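Local coordinates for oxygen-independent coproporphyrinogen III oxidase (Escherichia coli, PDB 1OLT), which catalyses the anaerobic oxidative decarboxylation of two propionate groups of coproporphyrinogen III to vinyl groups in heme biosynthesis, as a radical SAM enzyme with a [4Fe-4S] cluster, at residues I59-K64 with P115-K120; V146-I151 with L167-Q172; L108-G113 with I142-D147. All coordinates share one frame; numbering follows the deposited sequence.

The three contacts lie in the radical SAM core and reach one sheet, in which strands 53-62, 105-112, 140-146 and 166-172 run side by side and parallel. Interaction 3 pairs the two middle strands; its centre is about 10 Å from the centre of each of the other two, which are themselves about 11 Å apart. Along the chain, interactions 1 and 3 alternate their segments, whereas interaction 1 closes before interaction 2 opens. Interactions 2 and 3 share Val146 and Asp147. Backbone pairs link neighbouring strands: Ile59 N lies 2.8 Å from Gly111 O, Ser168 N 3.0 Å from Ile144 O. The C-terminal strand ends thus gather round the iron-sulfur cluster and the cofactor bound to it.

Interaction 1. Residues I59-K64 with P115-K120; sequences IPFCHK and PTYLNK. With SF4 (iron/sulfur cluster), chain B.
The contact belongs to the [4Fe-4S] site of the radical SAM core: the strand end that carries the cluster ligand Cys62 packs against the short 3-10 turn at 115-117, and Phe61, His63 and Tyr117 form an aromatic cluster. Cys62 SG binds an iron of the cluster, FE1, at 2.3 Å, its side chain turned away from the turn. Beside it, Phe61 CB sits over one face of the Tyr117 ring, 3.6 Å from the centroid and 8° off the normal, a CH-pi contact. Tyr117 CB points toward the strand, and CG, anti to the backbone N (chi1 -171°), comes near Phe61 CB. His63 lies nearly parallel to that ring, planes 27° apart, but slid so far that they barely overlap; its ND1 is 3.4 Å from Tyr117 CE2. Tyr117 OH bonds to Thr76 O. A water joins His63 NE2, at 3.0 Å, to Thr116 O. At the Ile59 end, Ile59 CD1 and Leu118 CD1 meet tip to tip at 4.0 Å. An alanine at Tyr117 would probably leave Phe61 CB and the His63 ring without their aromatic partner and Thr76 O without its hydroxyl. Direct contacts are apolar and aromatic; the water adds a polar link at His63.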
loop_
_atom_site.group_PDB
_atom_site.type_symbol
_atom_site.label_atom_id
_atom_site.label_comp_id
_atom_site.label_asym_id
_atom_site.label_seq_id
_atom_site.Cartn_x
_atom_site.Cartn_y
_atom_site.Cartn_z
ATOM N N ILE A 59 6.114 -8.287 8.746
ATOM C CA ILE A 59 7.380 -8.568 9.390
ATOM C C ILE A 59 7.831 -7.237 10.008
ATOM O O ILE A 59 8.202 -6.306 9.274
ATOM C CB ILE A 59 8.449 -9.081 8.387
ATOM C CG1 ILE A 59 8.071 -10.338 7.607
ATOM C CG2 ILE A 59 9.765 -9.372 9.146
ATOM C CD1 ILE A 59 7.758 -11.509 8.444
ATOM N N PRO A 60 7.724 -7.072 11.325
ATOM C CA PRO A 60 7.865 -5.725 11.852
ATOM C C PRO A 60 9.278 -5.203 12.077
ATOM O O PRO A 60 9.432 -3.991 12.207
ATOM C CB PRO A 60 7.121 -5.803 13.192
ATOM C CG PRO A 60 7.357 -7.266 13.675
ATOM C CD PRO A 60 7.317 -8.032 12.389
ATOM N N PHE A 61 10.289 -6.054 12.057
ATOM C CA PHE A 61 11.583 -5.683 12.531
ATOM C C PHE A 61 12.383 -4.850 11.521
ATOM O O PHE A 61 12.371 -5.132 10.314
ATOM C CB PHE A 61 12.343 -6.972 12.986
ATOM C CG PHE A 61 11.613 -7.766 13.996
ATOM C CD1 PHE A 61 11.397 -7.285 15.237
ATOM C CD2 PHE A 61 11.089 -9.004 13.653
ATOM C CE1 PHE A 61 10.651 -8.030 16.162
ATOM C CE2 PHE A 61 10.364 -9.720 14.560
ATOM C CZ PHE A 61 10.189 -9.260 15.797
ATOM N N CYS A 62 13.095 -3.856 12.046
ATOM C CA CYS A 62 14.063 -3.076 11.285
ATOM C C CYS A 62 15.396 -3.002 12.035
ATOM O O CYS A 62 15.440 -3.042 13.258
ATOM C CB CYS A 62 13.536 -1.678 11.006
ATOM S SG CYS A 62 11.952 -1.618 10.172
ATOM N N HIS A 63 16.485 -2.841 11.289
ATOM C CA HIS A 63 17.840 -2.755 11.874
ATOM C C HIS A 63 18.069 -1.424 12.620
ATOM O O HIS A 63 18.750 -1.387 13.640
ATOM C CB HIS A 63 18.914 -2.904 10.780
ATOM C CG HIS A 63 18.897 -4.249 10.132
ATOM N ND1 HIS A 63 18.952 -5.420 10.851
ATOM C CD2 HIS A 63 18.944 -4.605 8.836
ATOM C CE1 HIS A 63 18.949 -6.450 10.025
ATOM N NE2 HIS A 63 18.928 -5.988 8.796
ATOM N N LYS A 64 17.462 -0.342 12.095
ATOM C CA LYS A 64 17.840 1.012 12.465
ATOM C C LYS A 64 16.631 2.002 12.381
ATOM O O LYS A 64 15.725 1.795 11.564
ATOM C CB LYS A 64 18.973 1.452 11.522
ATOM C CG LYS A 64 19.720 2.684 12.036
ATOM C CD LYS A 64 20.860 3.194 11.099
ATOM C CE LYS A 64 22.023 2.142 10.868
ATOM N NZ LYS A 64 23.075 2.763 9.913
ATOM N N PRO A 115 10.962 -6.798 5.776
ATOM C CA PRO A 115 10.961 -8.248 5.528
ATOM C C PRO A 115 12.326 -8.886 5.391
ATOM O O PRO A 115 12.459 -10.017 5.871
ATOM C CB PRO A 115 10.139 -8.394 4.238
ATOM C CG PRO A 115 9.166 -7.217 4.327
ATOM C CD PRO A 115 9.964 -6.113 4.944
ATOM N N THR A 116 13.276 -8.182 4.782
ATOM C CA THR A 116 14.634 -8.658 4.642
ATOM C C THR A 116 15.521 -8.551 5.885
ATOM O O THR A 116 16.729 -8.841 5.814
ATOM C CB THR A 116 15.319 -8.056 3.399
ATOM O OG1 THR A 116 15.238 -6.614 3.351
ATOM C CG2 THR A 116 14.639 -8.555 2.205
ATOM N N TYR A 117 14.915 -8.156 7.000
ATOM C CA TYR A 117 15.505 -8.392 8.303
ATOM C C TYR A 117 15.710 -9.905 8.536
ATOM O O TYR A 117 16.662 -10.326 9.230
ATOM C CB TYR A 117 14.594 -7.848 9.380
ATOM C CG TYR A 117 15.197 -7.827 10.781
ATOM C CD1 TYR A 117 15.188 -8.979 11.619
ATOM C CD2 TYR A 117 15.734 -6.643 11.302
ATOM C CE1 TYR A 117 15.744 -8.923 12.926
ATOM C CE2 TYR A 117 16.292 -6.589 12.580
ATOM C CZ TYR A 117 16.293 -7.733 13.395
ATOM O OH TYR A 117 16.830 -7.639 14.651
ATOM N N LEU A 118 14.752 -10.697 8.002
ATOM C CA LEU A 118 14.878 -12.144 8.022
ATOM C C LEU A 118 16.102 -12.601 7.220
ATOM O O LEU A 118 16.258 -12.269 6.046
ATOM C CB LEU A 118 13.637 -12.805 7.506
ATOM C CG LEU A 118 12.291 -12.440 8.145
ATOM C CD1 LEU A 118 11.232 -13.293 7.514
ATOM C CD2 LEU A 118 12.298 -12.658 9.609
ATOM N N ASN A 119 16.933 -13.425 7.838
ATOM C CA ASN A 119 18.039 -14.012 7.147
ATOM C C ASN A 119 17.579 -15.129 6.138
ATOM O O ASN A 119 16.392 -15.465 6.060
ATOM C CB ASN A 119 19.130 -14.428 8.200
ATOM C CG ASN A 119 18.712 -15.634 9.076
ATOM O OD1 ASN A 119 17.918 -16.492 8.641
ATOM N ND2 ASN A 119 19.298 -15.735 10.258
ATOM N N LYS A 120 18.481 -15.704 5.365
ATOM C CA LYS A 120 18.106 -16.732 4.380
ATOM C C LYS A 120 17.368 -17.919 4.945
ATOM O O LYS A 120 16.352 -18.382 4.388
ATOM C CB LYS A 120 19.351 -17.200 3.597
ATOM C CG LYS A 120 20.011 -16.110 2.690
ATOM C CD LYS A 120 21.306 -16.720 2.004
ATOM C CE LYS A 120 22.224 -15.645 1.480
ATOM N NZ LYS A 120 23.396 -16.190 0.586
HETATM FE FE1 SF4 B . 12.051 0.391 9.022
HETATM FE FE2 SF4 B . 10.479 2.445 8.405
HETATM FE FE3 SF4 B . 11.672 1.019 6.646
HETATM FE FE4 SF4 B . 12.895 2.504 8.032
HETATM S S1 SF4 B . 11.352 3.257 6.509
HETATM S S2 SF4 B . 13.711 0.499 7.528
HETATM S S3 SF4 B . 12.066 2.300 9.952
HETATM S S4 SF4 B . 10.098 0.401 7.999
HETATM O O HOH W 1 18.974 -7.227 6.041
#

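Interaction 2. Residues V146-I151 with L167-Q172; sequences VDPREI and LSMGVQ. With SAM (S-adenosylmethionine), chain C.
Val146 and Met169 form a parallel bridge, their CA atoms 4.8 Å apart, where strand 140-146 ends beside strand 166-172. Val146 N donates to Ser168 O at 2.7 Å, with an N-H...O angle of 133°. Toward the same strand, Val146 O takes a weak bond from Gly170 N, so the two bonds bracket Met169, and Met169 CA approaches the same oxygen in a CA-H...O contact. Beyond the bridge the chain leaves the sheet through an inverse gamma turn centred on Pro148, closed by a weak bond from Arg149 N to Asp147 O.

The proline stays against the strand: its CD lies 3.2 Å from Gly170 O, while CB meets Met169 SD at 4.0 Å. Met169 runs out with CG anti to the backbone N (chi1 174°), which sets CG 4.1 Å from Pro148 CD. Leu194 of helix 188-200 touches both side chains.

This is the C-terminal edge of the parallel sheet of the radical SAM core, and it borders the cluster-bound S-adenosylmethionine. Gly170 CA is 3.3 Å from the cofactor's OXT, where a CB would clash. Two residues on, Gln172 NE2 donates to the ribose O2' at 2.8 Å, and its OE1 lies near O3'. Across the turn, Arg149 grips Asp147 side-on: NE (2.9 Å) and NH2 both donate to OD1, NE meeting its syn lone pair and NH2 coming from above the carboxylate plane. The guanidinium also touches the iron-sulfur cluster, so this salt bridge is likely to restrain a positive group beside it.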
loop_
_atom_site.group_PDB
_atom_site.type_symbol
_atom_site.label_atom_id
_atom_site.label_comp_id
_atom_site.label_asym_id
_atom_site.label_seq_id
_atom_site.Cartn_x
_atom_site.Cartn_y
_atom_site.Cartn_z
ATOM N N VAL A 146 12.152 -4.436 0.583
ATOM C CA VAL A 146 13.579 -4.644 0.815
ATOM C C VAL A 146 14.191 -3.324 1.229
ATOM O O VAL A 146 14.040 -2.341 0.534
ATOM C CB VAL A 146 14.304 -5.123 -0.477
ATOM C CG1 VAL A 146 15.796 -5.293 -0.199
ATOM C CG2 VAL A 146 13.732 -6.438 -0.957
ATOM N N ASP A 147 14.888 -3.310 2.347
ATOM C CA ASP A 147 15.717 -2.160 2.750
ATOM C C ASP A 147 17.135 -2.385 2.158
ATOM O O ASP A 147 17.766 -3.416 2.426
ATOM C CB ASP A 147 15.774 -2.172 4.277
ATOM C CG ASP A 147 16.707 -1.128 4.874
ATOM O OD1 ASP A 147 17.035 -0.112 4.225
ATOM O OD2 ASP A 147 17.114 -1.263 6.061
ATOM N N PRO A 148 17.658 -1.451 1.366
ATOM C CA PRO A 148 18.953 -1.682 0.695
ATOM C C PRO A 148 20.177 -1.320 1.611
ATOM O O PRO A 148 21.104 -0.532 1.187
ATOM C CB PRO A 148 18.881 -0.738 -0.469
ATOM C CG PRO A 148 18.131 0.498 0.173
ATOM C CD PRO A 148 17.061 -0.168 1.002
ATOM N N ARG A 149 20.134 -1.784 2.838
ATOM C CA ARG A 149 21.192 -1.612 3.841
ATOM C C ARG A 149 21.326 -2.932 4.567
ATOM O O ARG A 149 20.364 -3.676 4.665
ATOM C CB ARG A 149 20.823 -0.550 4.841
ATOM C CG ARG A 149 20.820 0.817 4.299
ATOM C CD ARG A 149 20.306 1.847 5.309
ATOM N NE ARG A 149 18.867 1.668 5.562
ATOM C CZ ARG A 149 18.211 2.147 6.593
ATOM N NH1 ARG A 149 18.823 2.919 7.485
ATOM N NH2 ARG A 149 16.899 1.919 6.708
ATOM N N GLU A 150 22.535 -3.234 5.007
ATOM C CA GLU A 150 22.824 -4.473 5.786
ATOM C C GLU A 150 22.239 -5.729 5.111
ATOM O O GLU A 150 21.533 -6.586 5.707
ATOM C CB GLU A 150 22.367 -4.261 7.222
ATOM C CG GLU A 150 23.101 -3.092 7.879
ATOM C CD GLU A 150 22.725 -2.897 9.366
ATOM O OE1 GLU A 150 22.517 -3.907 10.033
ATOM O OE2 GLU A 150 22.568 -1.727 9.847
ATOM N N ILE A 151 22.488 -5.823 3.829
ATOM C CA ILE A 151 21.987 -6.955 3.071
ATOM C C ILE A 151 23.032 -7.266 2.005
ATOM O O ILE A 151 23.637 -6.381 1.490
ATOM C CB ILE A 151 20.562 -6.653 2.464
ATOM C CG1 ILE A 151 19.902 -7.890 1.919
ATOM C CG2 ILE A 151 20.564 -5.583 1.380
ATOM C CD1 ILE A 151 18.519 -7.612 1.379
ATOM N N LEU A 167 9.634 -7.168 -6.229
ATOM C CA LEU A 167 10.169 -6.476 -5.061
ATOM C C LEU A 167 9.939 -4.954 -5.101
ATOM O O LEU A 167 9.832 -4.352 -6.182
ATOM C CB LEU A 167 11.653 -6.812 -4.855
ATOM C CG LEU A 167 12.839 -6.182 -5.582
ATOM C CD1 LEU A 167 13.165 -4.719 -5.265
ATOM C CD2 LEU A 167 14.065 -7.057 -5.261
ATOM N N SER A 168 9.947 -4.373 -3.908
ATOM C CA SER A 168 9.843 -2.962 -3.648
ATOM C C SER A 168 11.026 -2.616 -2.740
ATOM O O SER A 168 11.369 -3.391 -1.803
ATOM C CB SER A 168 8.526 -2.659 -2.980
ATOM O OG SER A 168 8.470 -1.282 -2.774
ATOM N N MET A 169 11.690 -1.496 -3.025
ATOM C CA MET A 169 12.859 -1.101 -2.299
ATOM C C MET A 169 12.699 0.333 -1.855
ATOM O O MET A 169 12.421 1.216 -2.657
ATOM C CB MET A 169 14.076 -1.268 -3.201
ATOM C CG MET A 169 15.404 -0.768 -2.664
ATOM S SD MET A 169 16.786 -0.940 -3.879
ATOM C CE MET A 169 16.514 -2.670 -4.334
ATOM N N GLY A 170 12.895 0.565 -0.567
ATOM C CA GLY A 170 12.886 1.906 -0.044
ATOM C C GLY A 170 14.154 2.652 -0.415
ATOM O O GLY A 170 15.240 2.156 -0.197
ATOM N N VAL A 171 14.015 3.857 -0.926
ATOM C CA VAL A 171 15.167 4.756 -1.155
ATOM C C VAL A 171 15.022 6.078 -0.372
ATOM O O VAL A 171 15.943 6.523 0.318
ATOM C CB VAL A 171 15.364 4.984 -2.683
ATOM C CG1 VAL A 171 16.342 6.104 -2.986
ATOM C CG2 VAL A 171 15.800 3.652 -3.388
ATOM N N GLN A 172 13.826 6.647 -0.434
ATOM C CA GLN A 172 13.438 7.867 0.228
ATOM C C GLN A 172 14.035 9.104 -0.411
ATOM O O GLN A 172 13.277 9.958 -0.919
ATOM C CB GLN A 172 13.646 7.821 1.759
ATOM C CG GLN A 172 13.523 6.428 2.377
ATOM C CD GLN A 172 12.262 5.677 2.070
ATOM O OE1 GLN A 172 12.120 4.547 2.505
ATOM N NE2 GLN A 172 11.350 6.277 1.372
HETATM N N SAM C . 11.582 -1.261 5.510
HETATM C CA SAM C . 11.936 -1.111 4.105
HETATM C C SAM C . 12.647 0.207 3.774
HETATM O O SAM C . 12.543 1.190 4.587
HETATM O OXT SAM C . 13.327 0.179 2.769
HETATM C CB SAM C . 10.610 -1.169 3.322
HETATM C CG SAM C . 9.776 0.061 3.086
HETATM S SD SAM C . 8.933 0.719 4.502
HETATM C CE SAM C . 8.003 -0.665 5.174
HETATM C "C5'" SAM C . 7.406 1.457 3.702
HETATM C "C4'" SAM C . 7.474 2.906 3.104
HETATM O "O4'" SAM C . 6.681 3.858 3.801
HETATM C "C3'" SAM C . 8.852 3.522 3.162
HETATM O "O3'" SAM C . 9.772 2.972 2.212
HETATM C "C2'" SAM C . 8.573 5.025 3.029
HETATM O "O2'" SAM C . 8.674 5.444 1.669
HETATM C "C1'" SAM C . 7.136 5.152 3.470
HETATM N N9 SAM C . 6.954 5.987 4.641
HETATM C C8 SAM C . 7.255 5.608 5.923
HETATM N N7 SAM C . 6.939 6.597 6.753
HETATM C C5 SAM C . 6.409 7.614 6.000
HETATM C C6 SAM C . 5.902 8.883 6.327
HETATM N N6 SAM C . 5.835 9.339 7.578
HETATM N N1 SAM C . 5.443 9.671 5.309
HETATM C C2 SAM C . 5.495 9.217 3.987
HETATM N N3 SAM C . 5.973 7.993 3.667
HETATM C C4 SAM C . 6.432 7.215 4.669
#

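Interaction 3. Residues L108-G113 with I142-D147. With SAM (S-adenosylmethionine), chain C; SAM (S-adenosylmethionine), chain D; SF4 (iron/sulfur cluster), chain B.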
loop_
_atom_site.group_PDB
_atom_site.type_symbol
_atom_site.label_atom_id
_atom_site.label_comp_id
_atom_site.label_asym_id
_atom_site.label_seq_id
_atom_site.Cartn_x
_atom_site.Cartn_y
_atom_site.Cartn_z
ATOM N N LEU A 108 0.937 -13.254 -2.689
ATOM C CA LEU A 108 1.546 -13.182 -1.367
ATOM C C LEU A 108 2.456 -11.973 -1.369
ATOM O O LEU A 108 3.249 -11.799 -2.293
ATOM C CB LEU A 108 2.392 -14.433 -1.091
ATOM C CG LEU A 108 3.366 -14.396 0.086
ATOM C CD1 LEU A 108 2.615 -14.265 1.359
ATOM C CD2 LEU A 108 4.225 -15.623 0.059
ATOM N N HIS A 109 2.379 -11.183 -0.298
ATOM C CA HIS A 109 3.274 -10.101 -0.082
ATOM C C HIS A 109 3.727 -10.054 1.382
ATOM O O HIS A 109 2.931 -10.279 2.304
ATOM C CB HIS A 109 2.608 -8.810 -0.391
ATOM C CG HIS A 109 3.494 -7.621 -0.215
ATOM N ND1 HIS A 109 4.176 -7.066 -1.242
ATOM C CD2 HIS A 109 3.834 -6.912 0.879
ATOM C CE1 HIS A 109 4.861 -6.012 -0.814
ATOM N NE2 HIS A 109 4.652 -5.882 0.465
ATOM N N TRP A 110 5.001 -9.770 1.553
ATOM C CA TRP A 110 5.557 -9.510 2.847
ATOM C C TRP A 110 5.862 -8.002 2.908
ATOM O O TRP A 110 6.609 -7.482 2.104
ATOM C CB TRP A 110 6.853 -10.280 3.078
ATOM C CG TRP A 110 6.715 -11.816 3.138
ATOM C CD1 TRP A 110 5.576 -12.562 2.987
ATOM C CD2 TRP A 110 7.778 -12.759 3.324
ATOM N NE1 TRP A 110 5.860 -13.897 3.038
ATOM C CE2 TRP A 110 7.207 -14.061 3.259
ATOM C CE3 TRP A 110 9.146 -12.653 3.545
ATOM C CZ2 TRP A 110 7.968 -15.221 3.386
ATOM C CZ3 TRP A 110 9.908 -13.842 3.667
ATOM C CH2 TRP A 110 9.322 -15.076 3.605
ATOM N N GLY A 111 5.345 -7.377 3.950
ATOM C CA GLY A 111 5.520 -5.983 4.213
ATOM C C GLY A 111 6.060 -5.787 5.627
ATOM O O GLY A 111 6.321 -6.746 6.369
ATOM N N GLY A 112 6.141 -4.545 6.036
ATOM C CA GLY A 112 6.650 -4.262 7.376
ATOM C C GLY A 112 6.782 -2.773 7.651
ATOM O O GLY A 112 5.928 -1.988 7.173
ATOM N N GLY A 113 7.831 -2.344 8.395
ATOM C CA GLY A 113 8.925 -3.125 8.817
ATOM C C GLY A 113 9.777 -3.498 7.663
ATOM O O GLY A 113 9.554 -3.059 6.539
ATOM N N ILE A 142 4.326 -13.038 -6.037
ATOM C CA ILE A 142 4.990 -13.211 -4.712
ATOM C C ILE A 142 6.018 -12.066 -4.522
ATOM O O ILE A 142 7.038 -11.994 -5.233
ATOM C CB ILE A 142 5.659 -14.610 -4.655
ATOM C CG1 ILE A 142 4.592 -15.704 -4.802
ATOM C CG2 ILE A 142 6.395 -14.825 -3.347
ATOM C CD1 ILE A 142 5.150 -17.047 -4.916
ATOM N N SER A 143 5.691 -11.133 -3.643
ATOM C CA SER A 143 6.410 -9.878 -3.521
ATOM C C SER A 143 6.901 -9.613 -2.103
ATOM O O SER A 143 6.378 -10.141 -1.118
ATOM C CB SER A 143 5.555 -8.679 -3.956
ATOM O OG SER A 143 4.324 -8.610 -3.307
ATOM N N ILE A 144 7.907 -8.774 -2.027
ATOM C CA ILE A 144 8.532 -8.471 -0.754
ATOM C C ILE A 144 9.125 -7.062 -0.848
ATOM O O ILE A 144 9.547 -6.612 -1.928
ATOM C CB ILE A 144 9.650 -9.504 -0.463
ATOM C CG1 ILE A 144 10.303 -9.314 0.914
ATOM C CG2 ILE A 144 10.734 -9.461 -1.536
ATOM C CD1 ILE A 144 11.239 -10.410 1.316
ATOM N N GLU A 145 9.170 -6.397 0.299
ATOM C CA GLU A 145 9.851 -5.122 0.460
ATOM C C GLU A 145 11.225 -5.271 1.046
ATOM O O GLU A 145 11.459 -6.111 1.914
ATOM C CB GLU A 145 8.996 -4.208 1.321
ATOM C CG GLU A 145 7.546 -4.138 0.816
ATOM C CD GLU A 145 6.700 -3.103 1.471
ATOM O OE1 GLU A 145 7.191 -1.929 1.569
ATOM O OE2 GLU A 145 5.534 -3.458 1.869
ATOM N N VAL A 146 12.152 -4.436 0.583
ATOM C CA VAL A 146 13.579 -4.644 0.815
ATOM C C VAL A 146 14.191 -3.324 1.229
ATOM O O VAL A 146 14.040 -2.341 0.534
ATOM C CB VAL A 146 14.304 -5.123 -0.477
ATOM C CG1 VAL A 146 15.796 -5.293 -0.199
ATOM C CG2 VAL A 146 13.732 -6.438 -0.957
ATOM N N ASP A 147 14.888 -3.310 2.347
ATOM C CA ASP A 147 15.717 -2.160 2.750
ATOM C C ASP A 147 17.135 -2.385 2.158
ATOM O O ASP A 147 17.766 -3.416 2.426
ATOM C CB ASP A 147 15.774 -2.172 4.277
ATOM C CG ASP A 147 16.707 -1.128 4.874
ATOM O OD1 ASP A 147 17.035 -0.112 4.225
ATOM O OD2 ASP A 147 17.114 -1.263 6.061
HETATM N N SAM C . 11.582 -1.261 5.510
HETATM C CA SAM C . 11.936 -1.111 4.105
HETATM C C SAM C . 12.647 0.207 3.774
HETATM O O SAM C . 12.543 1.190 4.587
HETATM O OXT SAM C . 13.327 0.179 2.769
HETATM C CB SAM C . 10.610 -1.169 3.322
HETATM C CG SAM C . 9.776 0.061 3.086
HETATM S SD SAM C . 8.933 0.719 4.502
HETATM C CE SAM C . 8.003 -0.665 5.174
HETATM C "C5'" SAM C . 7.406 1.457 3.702
HETATM C "C4'" SAM C . 7.474 2.906 3.104
HETATM O "O4'" SAM C . 6.681 3.858 3.801
HETATM C "C3'" SAM C . 8.852 3.522 3.162
HETATM O "O3'" SAM C . 9.772 2.972 2.212
HETATM C "C2'" SAM C . 8.573 5.025 3.029
HETATM O "O2'" SAM C . 8.674 5.444 1.669
HETATM C "C1'" SAM C . 7.136 5.152 3.470
HETATM N N9 SAM C . 6.954 5.987 4.641
HETATM C C8 SAM C . 7.255 5.608 5.923
HETATM N N7 SAM C . 6.939 6.597 6.753
HETATM C C5 SAM C . 6.409 7.614 6.000
HETATM C C6 SAM C . 5.902 8.883 6.327
HETATM N N6 SAM C . 5.835 9.339 7.578
HETATM N N1 SAM C . 5.443 9.671 5.309
HETATM C C2 SAM C . 5.495 9.217 3.987
HETATM N N3 SAM C . 5.973 7.993 3.667
HETATM C C4 SAM C . 6.432 7.215 4.669
HETATM N N SAM D . 1.534 3.193 4.897
HETATM C CA SAM D . 2.573 4.043 4.286
HETATM C C SAM D . 2.243 5.544 4.430
HETATM O O SAM D . 2.993 6.363 4.996
HETATM O OXT SAM D . 1.185 6.053 4.002
HETATM C CB SAM D . 2.788 3.644 2.802
HETATM C CG SAM D . 3.401 2.228 2.560
HETATM S SD SAM D . 2.230 0.986 1.916
HETATM C CE SAM D . 2.589 1.026 0.123
HETATM C "C5'" SAM D . 2.816 -0.706 2.302
HETATM C "C4'" SAM D . 2.867 -0.958 3.800
HETATM O "O4'" SAM D . 1.524 -0.943 4.257
HETATM C "C3'" SAM D . 3.413 -2.333 4.199
HETATM O "O3'" SAM D . 4.826 -2.379 4.119
HETATM C "C2'" SAM D . 2.791 -2.462 5.562
HETATM O "O2'" SAM D . 3.463 -1.638 6.476
HETATM C "C1'" SAM D . 1.380 -1.898 5.325
HETATM N N9 SAM D . 0.433 -2.916 4.903
HETATM C C8 SAM D . 0.225 -3.381 3.653
HETATM N N7 SAM D . -0.754 -4.367 3.707
HETATM C C5 SAM D . -1.137 -4.503 4.949
HETATM C C6 SAM D . -2.049 -5.326 5.550
HETATM N N6 SAM D . -2.809 -6.182 4.889
HETATM N N1 SAM D . -2.181 -5.218 6.888
HETATM C C2 SAM D . -1.451 -4.349 7.606
HETATM N N3 SAM D . -0.535 -3.554 7.036
HETATM C C4 SAM D . -0.391 -3.627 5.720
HETATM FE FE1 SF4 B . 12.051 0.391 9.022
HETATM FE FE2 SF4 B . 10.479 2.445 8.405
HETATM FE FE3 SF4 B . 11.672 1.019 6.646
HETATM FE FE4 SF4 B . 12.895 2.504 8.032
HETATM S S1 SF4 B . 11.352 3.257 6.509
HETATM S S2 SF4 B . 13.711 0.499 7.528
HETATM S S3 SF4 B . 12.066 2.300 9.952
HETATM S S4 SF4 B . 10.098 0.401 7.999
HETATM O O HOH W 2 2.311 -9.857 -4.497
#
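Two neighbouring parallel strands of the radical SAM core, 105-112 and 140-146, meet here where their C-terminal ends reach the two bound S-adenosylmethionines; the short segments run 13° apart, with axes 4.7 Å from each other. Ser143 N donates to Leu108 O and Trp110 N to Ser143 O, at 2.9 and 3.0 Å respectively, and a weak bond from Glu145 N to Trp110 O continues the ladder.

On the face that bears His109 and Ser143, the imidazole is held at both nitrogens. Ser143 OG, at the ring edge, hydrogen-bonds His109 ND1 at 2.6 Å, and a water bonds to the same hydroxyl. NE2 donates to Glu145 OE2 at 2.9 Å and 166°, reaching the carboxylate on its anti side, somewhat out of its plane; the ring and carboxylate planes stand 53° apart. Two bonds close to the ring plane would probably resist its rotation.

As a second-shell residue in this parallel sheet, His109 is thus likely to orient Glu145, a first-shell residue of the pocket. Glu145 OE2 also accepts from O3' of the S-adenosylmethionine that does not bind the cluster, at 2.6 Å. Gly112 grips that ribose twice, its N donating to O3' and its O accepting from O2'. A CB on Gly111 would clash with O3'. The cis peptide before Gly113 follows, and Gly113 O lies 2.9 Å from the amino N of the cluster-bound cofactor.

The opposite face, with Leu108, Trp110, Ile142 and Ile144, is apolar: Ile144 CD1 approaches Trp110 CE3 at 3.8 Å, while Phe164 packs edge-to-face with the indole.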